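Local coordinates for putative surface anchored protein (Clostridium perfringens B, PDB 4NI6), which probably forms one repeat of the Ig-like shaft of a cell-surface adhesin, stabilized by an autocatalytically formed internal Thr-Gln ester cross-link, at residues T2-T6 and V124-E128; E19-F24 and T136-P142. All coordinates share one frame; numbering follows the deposited sequence.

Interaction 1: residues T2-T6 and V124-E128; sequences TLKTT and VVKHE
L3 carries the tight part of this contact, with its isobutyl end wedged against the backbone of 124-128. Its CG is anti to the carbonyl carbon (chi1 -48°), which turns it to V125. CD1 rests 3.5 Å from V125 O and also reaches the CA of K126. The L3 CG meets V125 CG1 at 4.0 Å, the two side chains meeting at a slant. V125 CG1 lies against the start of the other segment, 3.6 Å from T2 CA. L3 also packs on I37 and Y39 of strand 31-39, and is buried.

No direct hydrogen bond joins the two segments. The axes of 3-6 and 124-127 come within 6.5 Å and their directions differ by 36°. Each hydrogen-bonds to a different neighbour: 3-9 to strand 31-39, and 124-127 to strand 97-106. The contact therefore bridges the two sheets of an Ig-like sandwich, where the first and last long strands of the chain, 3-9 and 121-139, face each other.

H127 closes the other end. Its ring, set anti to the backbone N (chi1 -172°), lies obliquely across L3 O and T5 OG1, both on one side of its plane. H127 CD2 lies 3.4 Å from T5 OG1. That oxygen is the ester atom, bonded covalently to CD of Q135, so the imidazole lies beside the cross-link. H127 NE2 hydrogen-bonds to D132, which would fix the rotation of the ring.

The looser side is wet. Water 1 spans the gap between the backbones: it accepts from L3 N at 2.9 Å and donates to K126 O at 2.7 Å. T2 and K126 are exposed here, and the CB of each points away from the opposite segment. The K126 amine makes a weak hydrogen bond to N103.

Interaction 2: residues E19-F24 and T136-P142; sequences EALVSF and TLIVEKP
A20, V22, L137 and V139 form the apolar face of this short parallel strand pair. A20 CB meets L137 CB at 4.0 Å, and V22 CB approaches V139 CG2 more loosely. V22 and L137 also touch A9 of strand 3-9, so this face turns into the domain interior. The pairing extends the mixed sheet, as strand A' pairs with G in Ig-like folds.

On the other face L21 and I138 lie side by side, with L21 CD2 3.9 Å from I138 CB. The I138 CD1 methyl is tucked under the bent chain of E19, 3.7 Å from E19 CD.

Four backbone hydrogen bonds hold the pair: A20 N to T136 O, I138 N to A20 O, V22 N to I138 O (nearly straight, 176°) and E140 N to V22 O, the shortest at 2.7 Å.

Beyond the strands, P142 lies over one face of the F24 ring. Its CG is 3.8 Å from the ring centroid and 10° off the normal, a CH-pi contact. E140 O sits at the ring edge, buried with no hydrogen-bond partner. The E140 side chain crosses that of L21 at about a right angle, with OE2 3.3 Å from L21 CD1. Water 2 accepts from F24 N and gives E140 OE1 only a weak bond. No salt bridge joins the segments: backbone bonds set the strand register, and F24-P142 extends the contact past the strands.

In the fold
The two contacts lie about 23 Å apart, centre to centre, and their nearest atoms are about 7 Å apart. Both use the long, broken strand 121-139, interaction 1 near its start and interaction 2 at its end. Their segments alternate along the chain: 2-6, 19-24, 124-128, 136-142. Interaction 1 crosses from one sheet of the sandwich to the other. Interaction 2 lies within the mixed sheet, where 20-22 pairs with 121-139. Each thus ties an N-terminal segment to a C-terminal one. The T5-Q135 ester also joins the first strand to the last covalently, consistent with a stabilized shaft domain.

Interaction 1: residues T2-T6 and V124-E128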
ATOM      1  N   THR A   2     -11.052   0.892  -8.704  1.00 16.15           N
ATOM      2  CA  THR A   2     -10.420  -0.063  -7.751  1.00 18.07           C
ATOM      3  C   THR A   2      -8.953   0.315  -7.647  1.00 14.02           C
ATOM      4  O   THR A   2      -8.482   1.140  -8.427  1.00 14.81           O
ATOM      5  CB  THR A   2     -10.556  -1.494  -8.273  1.00 20.93           C
ATOM      6  OG1 THR A   2     -10.130  -1.542  -9.640  1.00 27.60           O
ATOM      7  CG2 THR A   2     -11.976  -1.986  -8.161  1.00 23.74           C
ATOM      8  N   LEU A   3      -8.280  -0.205  -6.616  1.00 14.83           N
ATOM      9  CA  LEU A   3      -6.809  -0.165  -6.488  1.00 14.71           C
ATOM     10  C   LEU A   3      -6.190  -1.557  -6.557  1.00 14.22           C
ATOM     11  O   LEU A   3      -6.729  -2.494  -5.973  1.00 16.04           O
ATOM     12  CB  LEU A   3      -6.332   0.473  -5.158  1.00 15.05           C
ATOM     13  CG  LEU A   3      -6.880   1.807  -4.625  1.00 14.13           C
ATOM     14  CD1 LEU A   3      -6.238   2.176  -3.286  1.00 17.43           C
ATOM     15  CD2 LEU A   3      -6.705   2.924  -5.640  1.00 14.00           C
ATOM     16  N   LYS A   4      -5.087  -1.665  -7.294  1.00 12.78           N
ATOM     17  CA  LYS A   4      -4.156  -2.799  -7.211  1.00 12.53           C
ATOM     18  C   LYS A   4      -2.822  -2.271  -6.723  1.00 11.44           C
ATOM     19  O   LYS A   4      -2.464  -1.129  -6.996  1.00 14.24           O
ATOM     20  CB  LYS A   4      -3.949  -3.394  -8.605  1.00 19.69           C
ATOM     21  CG  LYS A   4      -5.187  -4.061  -9.179  1.00 22.96           C
ATOM     22  CD  LYS A   4      -5.112  -4.214 -10.692  1.00 29.78           C
ATOM     23  CE  LYS A   4      -3.870  -4.985 -11.111  1.00 48.38           C
ATOM     24  NZ  LYS A   4      -2.750  -4.074 -11.483  1.00 53.86           N
ATOM     25  N   THR A   5      -2.090  -3.075  -5.960  1.00 11.34           N
ATOM     26  CA  THR A   5      -0.833  -2.603  -5.351  1.00 11.70           C
ATOM     27  C   THR A   5       0.274  -3.639  -5.454  1.00 10.78           C
ATOM     28  O   THR A   5       0.001  -4.829  -5.483  1.00 13.59           O
ATOM     29  CB  THR A   5      -1.057  -2.230  -3.876  1.00 11.20           C
ATOM     30  OG1 THR A   5      -1.348  -3.437  -3.145  1.00 10.94           O
ATOM     31  CG2 THR A   5      -2.209  -1.253  -3.669  1.00 12.21           C
ATOM     32  N   THR A   6       1.491  -3.135  -5.598  1.00 10.24           N
ATOM     33  CA  THR A   6       2.680  -3.973  -5.624  1.00  9.64           C
ATOM     34  C   THR A   6       3.728  -3.365  -4.694  1.00  9.12           C
ATOM     35  O   THR A   6       4.230  -2.266  -4.933  1.00  9.49           O
ATOM     36  CB  THR A   6       3.257  -4.058  -7.044  1.00 11.68           C
ATOM     37  OG1 THR A   6       2.216  -4.414  -7.969  1.00 17.04           O
ATOM     38  CG2 THR A   6       4.350  -5.108  -7.122  1.00 14.73           C
ATOM     39  N   VAL A 124     -14.213   6.806  -1.608  1.00 13.09           N
ATOM     40  CA  VAL A 124     -13.161   6.030  -0.912  1.00 12.85           C
ATOM     41  C   VAL A 124     -12.979   4.778  -1.725  1.00 13.91           C
ATOM     42  O   VAL A 124     -13.916   4.024  -1.953  1.00 15.74           O
ATOM     43  CB  VAL A 124     -13.614   5.693   0.521  1.00 16.54           C
ATOM     44  CG1 VAL A 124     -12.648   4.696   1.153  1.00 19.65           C
ATOM     45  CG2 VAL A 124     -13.688   6.964   1.358  1.00 20.48           C
ATOM     46  N   VAL A 125     -11.725   4.509  -2.075  1.00 13.93           N
ATOM     47  CA  VAL A 125     -11.358   3.286  -2.768  1.00 13.71           C
ATOM     48  C   VAL A 125     -10.120   2.744  -2.058  1.00 13.42           C
ATOM     49  O   VAL A 125      -9.163   3.472  -1.769  1.00 15.86           O
ATOM     50  CB  VAL A 125     -11.046   3.569  -4.250  1.00 15.65           C
ATOM     51  CG1 VAL A 125     -10.803   2.284  -5.010  1.00 17.52           C
ATOM     52  CG2 VAL A 125     -12.225   4.313  -4.895  1.00 19.24           C
ATOM     53  N   LYS A 126     -10.182   1.476  -1.693  1.00 14.13           N
ATOM     54  CA  LYS A 126      -9.137   0.932  -0.847  1.00 15.49           C
ATOM     55  C   LYS A 126      -8.700  -0.452  -1.278  1.00 12.38           C
ATOM     56  O   LYS A 126      -9.386  -1.122  -2.039  1.00 13.85           O
ATOM     57  CB  LYS A 126      -9.611   0.940   0.583  1.00 18.68           C
ATOM     58  CG  LYS A 126     -10.707  -0.053   0.880  1.00 24.12           C
ATOM     59  CD  LYS A 126     -11.356   0.254   2.219  1.00 39.88           C
ATOM     60  CE  LYS A 126     -11.852   1.687   2.269  1.00 46.32           C
ATOM     61  NZ  LYS A 126     -12.171   2.128   3.657  1.00 69.07           N
ATOM     62  N   HIS A 127      -7.524  -0.858  -0.814  1.00 10.96           N
ATOM     63  CA  HIS A 127      -7.055  -2.225  -1.007  1.00 11.56           C
ATOM     64  C   HIS A 127      -6.296  -2.645   0.231  1.00 12.10           C
ATOM     65  O   HIS A 127      -5.167  -2.194   0.475  1.00 12.39           O
ATOM     66  CB  HIS A 127      -6.162  -2.307  -2.229  1.00 13.00           C
ATOM     67  CG  HIS A 127      -5.782  -3.725  -2.610  1.00 12.21           C
ATOM     68  ND1 HIS A 127      -6.658  -4.633  -3.051  1.00 17.18           N
ATOM     69  CD2 HIS A 127      -4.579  -4.388  -2.489  1.00 11.29           C
ATOM     70  CE1 HIS A 127      -6.051  -5.817  -3.212  1.00 15.18           C
ATOM     71  NE2 HIS A 127      -4.772  -5.670  -2.849  1.00 12.96           N
ATOM     72  N   GLU A 128      -7.025  -3.302   1.117  1.00 12.80           N
ATOM     73  CA  GLU A 128      -6.554  -3.651   2.455  1.00 12.60           C
ATOM     74  C   GLU A 128      -6.711  -5.157   2.674  1.00 12.22           C
ATOM     75  O   GLU A 128      -7.523  -5.600   3.488  1.00 14.35           O
ATOM     76  CB  GLU A 128      -7.338  -2.849   3.505  1.00 18.21           C
ATOM     77  CG  GLU A 128      -7.246  -1.344   3.306  1.00 19.38           C
ATOM     78  CD  GLU A 128      -8.048  -0.552   4.321  1.00 37.31           C
ATOM     79  OE1 GLU A 128      -9.087  -1.058   4.795  1.00 54.69           O
ATOM     80  OE2 GLU A 128      -7.630   0.579   4.641  1.00 55.90           O
TER
HETATM   81  O   HOH W   1      -9.928  -1.593  -4.661  1.00 20.23           O

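Interaction 2: residues E19-F24 and T136-P142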
ATOM      1  N   GLU A  19       5.358 -13.495  -2.460  1.00 11.69           N
ATOM      2  CA  GLU A  19       5.726 -12.338  -1.657  1.00 10.72           C
ATOM      3  C   GLU A  19       7.123 -11.841  -2.041  1.00 10.60           C
ATOM      4  O   GLU A  19       7.980 -12.634  -2.468  1.00 12.52           O
ATOM      5  CB  GLU A  19       5.727 -12.718  -0.159  1.00 12.32           C
ATOM      6  CG  GLU A  19       4.431 -13.268   0.414  1.00 13.56           C
ATOM      7  CD  GLU A  19       4.209 -14.761   0.235  1.00 14.58           C
ATOM      8  OE1 GLU A  19       4.975 -15.455  -0.500  1.00 15.52           O
ATOM      9  OE2 GLU A  19       3.258 -15.242   0.914  1.00 15.94           O
ATOM     10  N   ALA A  20       7.366 -10.547  -1.864  1.00 10.13           N
ATOM     11  CA  ALA A  20       8.742 -10.007  -1.985  1.00 10.61           C
ATOM     12  C   ALA A  20       9.607 -10.577  -0.869  1.00 10.32           C
ATOM     13  O   ALA A  20       9.267 -10.441   0.293  1.00 14.58           O
ATOM     14  CB  ALA A  20       8.718  -8.499  -1.869  1.00 11.05           C
ATOM     15  N   LEU A  21      10.714 -11.211  -1.234  1.00 12.55           N
ATOM     16  CA  LEU A  21      11.594 -11.785  -0.236  1.00 12.70           C
ATOM     17  C   LEU A  21      12.809 -10.891   0.045  1.00 13.33           C
ATOM     18  O   LEU A  21      13.449 -10.352  -0.866  1.00 15.83           O
ATOM     19  CB  LEU A  21      12.075 -13.162  -0.710  1.00 14.21           C
ATOM     20  CG  LEU A  21      10.998 -14.235  -0.855  1.00 16.88           C
ATOM     21  CD1 LEU A  21      11.568 -15.560  -1.323  1.00 21.39           C
ATOM     22  CD2 LEU A  21      10.158 -14.401   0.399  1.00 23.88           C
ATOM     23  N   VAL A  22      13.044 -10.686   1.327  1.00 12.44           N
ATOM     24  CA  VAL A  22      14.258 -10.016   1.789  1.00 13.47           C
ATOM     25  C   VAL A  22      15.159 -11.031   2.475  1.00 12.78           C
ATOM     26  O   VAL A  22      14.717 -11.702   3.399  1.00 12.98           O
ATOM     27  CB  VAL A  22      13.919  -8.896   2.813  1.00 16.55           C
ATOM     28  CG1 VAL A  22      15.191  -8.185   3.263  1.00 18.93           C
ATOM     29  CG2 VAL A  22      12.918  -7.898   2.244  1.00 16.63           C
ATOM     30  N   SER A  23      16.375 -11.204   1.970  1.00 14.65           N
ATOM     31  CA  SER A  23      17.259 -12.187   2.568  1.00 17.24           C
ATOM     32  C   SER A  23      17.595 -11.794   3.986  1.00 16.23           C
ATOM     33  O   SER A  23      17.603 -10.615   4.351  1.00 15.68           O
ATOM     34  CB  SER A  23      18.547 -12.357   1.767  1.00 20.45           C
ATOM     35  OG  SER A  23      19.344 -11.198   1.885  1.00 24.95           O
ATOM     36  N   PHE A  24      18.058 -12.785   4.734  1.00 19.99           N
ATOM     37  CA  PHE A  24      18.499 -12.551   6.092  1.00 17.90           C
ATOM     38  C   PHE A  24      19.595 -11.484   6.135  1.00 19.59           C
ATOM     39  O   PHE A  24      19.495 -10.511   6.894  1.00 19.46           O
ATOM     40  CB  PHE A  24      18.985 -13.858   6.714  1.00 19.71           C
ATOM     41  CG  PHE A  24      19.696 -13.662   7.998  1.00 18.60           C
ATOM     42  CD1 PHE A  24      19.021 -13.247   9.120  1.00 21.62           C
ATOM     43  CD2 PHE A  24      21.034 -13.967   8.109  1.00 20.65           C
ATOM     44  CE1 PHE A  24      19.683 -12.884  10.257  1.00 20.39           C
ATOM     45  CE2 PHE A  24      21.707 -13.717   9.293  1.00 20.51           C
ATOM     46  CZ  PHE A  24      21.011 -13.261  10.398  1.00 19.32           C
ATOM     47  N   THR A 136       2.834  -8.043  -0.164  1.00  9.89           N
ATOM     48  CA  THR A 136       3.433  -8.679   0.996  1.00  9.42           C
ATOM     49  C   THR A 136       4.948  -8.863   0.804  1.00  8.45           C
ATOM     50  O   THR A 136       5.396  -9.160  -0.270  1.00  9.71           O
ATOM     51  CB  THR A 136       2.755 -10.043   1.244  1.00 10.47           C
ATOM     52  OG1 THR A 136       1.354  -9.851   1.393  1.00 10.15           O
ATOM     53  CG2 THR A 136       3.219 -10.733   2.517  1.00 11.56           C
ATOM     54  N   LEU A 137       5.692  -8.689   1.912  1.00  9.42           N
ATOM     55  CA  LEU A 137       7.093  -9.036   1.959  1.00 10.46           C
ATOM     56  C   LEU A 137       7.321  -9.973   3.130  1.00 11.41           C
ATOM     57  O   LEU A 137       6.649  -9.910   4.136  1.00 11.93           O
ATOM     58  CB  LEU A 137       7.960  -7.781   1.999  1.00 11.20           C
ATOM     59  CG  LEU A 137       7.956  -6.979   3.306  1.00 10.53           C
ATOM     60  CD1 LEU A 137       9.053  -7.481   4.258  1.00 13.65           C
ATOM     61  CD2 LEU A 137       8.108  -5.485   3.120  1.00 13.89           C
ATOM     62  N   ILE A 138       8.353 -10.813   3.001  1.00 12.25           N
ATOM     63  CA  ILE A 138       8.786 -11.698   4.093  1.00 20.21           C
ATOM     64  C   ILE A 138      10.293 -11.532   4.298  1.00 12.81           C
ATOM     65  O   ILE A 138      11.016 -11.462   3.309  1.00 13.10           O
ATOM     66  CB  ILE A 138       8.497 -13.182   3.745  1.00 12.93           C
ATOM     67  CG1 ILE A 138       6.988 -13.428   3.660  1.00 12.92           C
ATOM     68  CG2 ILE A 138       9.124 -14.111   4.801  1.00 15.88           C
ATOM     69  CD1 ILE A 138       6.586 -14.751   3.026  1.00 16.02           C
ATOM     70  N   VAL A 139      10.704 -11.272   5.547  1.00 13.18           N
ATOM     71  CA  VAL A 139      12.149 -11.221   5.850  1.00 19.35           C
ATOM     72  C   VAL A 139      12.675 -12.585   6.257  1.00 19.15           C
ATOM     73  O   VAL A 139      12.069 -13.201   7.129  1.00 23.68           O
ATOM     74  CB  VAL A 139      12.424 -10.221   6.967  1.00 19.29           C
ATOM     75  CG1 VAL A 139      13.930 -10.059   7.137  1.00 19.53           C
ATOM     76  CG2 VAL A 139      11.773  -8.875   6.681  1.00 16.04           C
ATOM     77  N   GLU A 140      13.449 -13.167   5.339  1.00 13.94           N
ATOM     78  CA  GLU A 140      13.851 -14.571   5.481  1.00 16.04           C
ATOM     79  C   GLU A 140      14.706 -14.854   6.730  1.00 15.07           C
ATOM     80  O   GLU A 140      15.489 -14.010   7.142  1.00 15.85           O
ATOM     81  CB  GLU A 140      14.568 -15.037   4.215  1.00 16.75           C
ATOM     82  CG  GLU A 140      13.712 -14.948   2.958  1.00 19.61           C
ATOM     83  CD  GLU A 140      14.499 -15.256   1.696  1.00 36.81           C
ATOM     84  OE1 GLU A 140      15.630 -14.737   1.552  1.00 47.30           O
ATOM     85  OE2 GLU A 140      13.993 -16.046   0.863  1.00 55.34           O
ATOM     86  N   LYS A 141      14.506 -16.032   7.325  1.00 19.30           N
ATOM     87  CA  LYS A 141      15.339 -16.533   8.430  1.00 20.16           C
ATOM     88  C   LYS A 141      16.681 -17.104   7.949  1.00 24.34           C
ATOM     89  O   LYS A 141      16.804 -17.524   6.799  1.00 28.47           O
ATOM     90  CB  LYS A 141      14.591 -17.614   9.211  1.00 25.65           C
ATOM     91  CG  LYS A 141      13.304 -17.096   9.839  1.00 29.02           C
ATOM     92  CD  LYS A 141      12.744 -18.014  10.914  1.00 37.25           C
ATOM     93  CE  LYS A 141      12.236 -19.323  10.332  1.00 42.68           C
ATOM     94  NZ  LYS A 141      11.222 -19.962  11.222  1.00 70.26           N
ATOM     95  N   PRO A 142      17.691 -17.158   8.850  1.00 23.57           N
ATOM     96  CA  PRO A 142      19.051 -17.504   8.424  1.00 27.44           C
ATOM     97  C   PRO A 142      19.116 -18.877   7.760  1.00 37.69           C
ATOM     98  O   PRO A 142      18.452 -19.840   8.277  1.00 53.96           O
ATOM     99  CB  PRO A 142      19.830 -17.541   9.737  1.00 28.27           C
ATOM    100  CG  PRO A 142      19.110 -16.660  10.689  1.00 23.26           C
ATOM    101  CD  PRO A 142      17.667 -16.554  10.200  1.00 19.60           C
TER
HETATM  102  O   HOH W   2      18.086 -15.541   3.899  1.00 57.57           O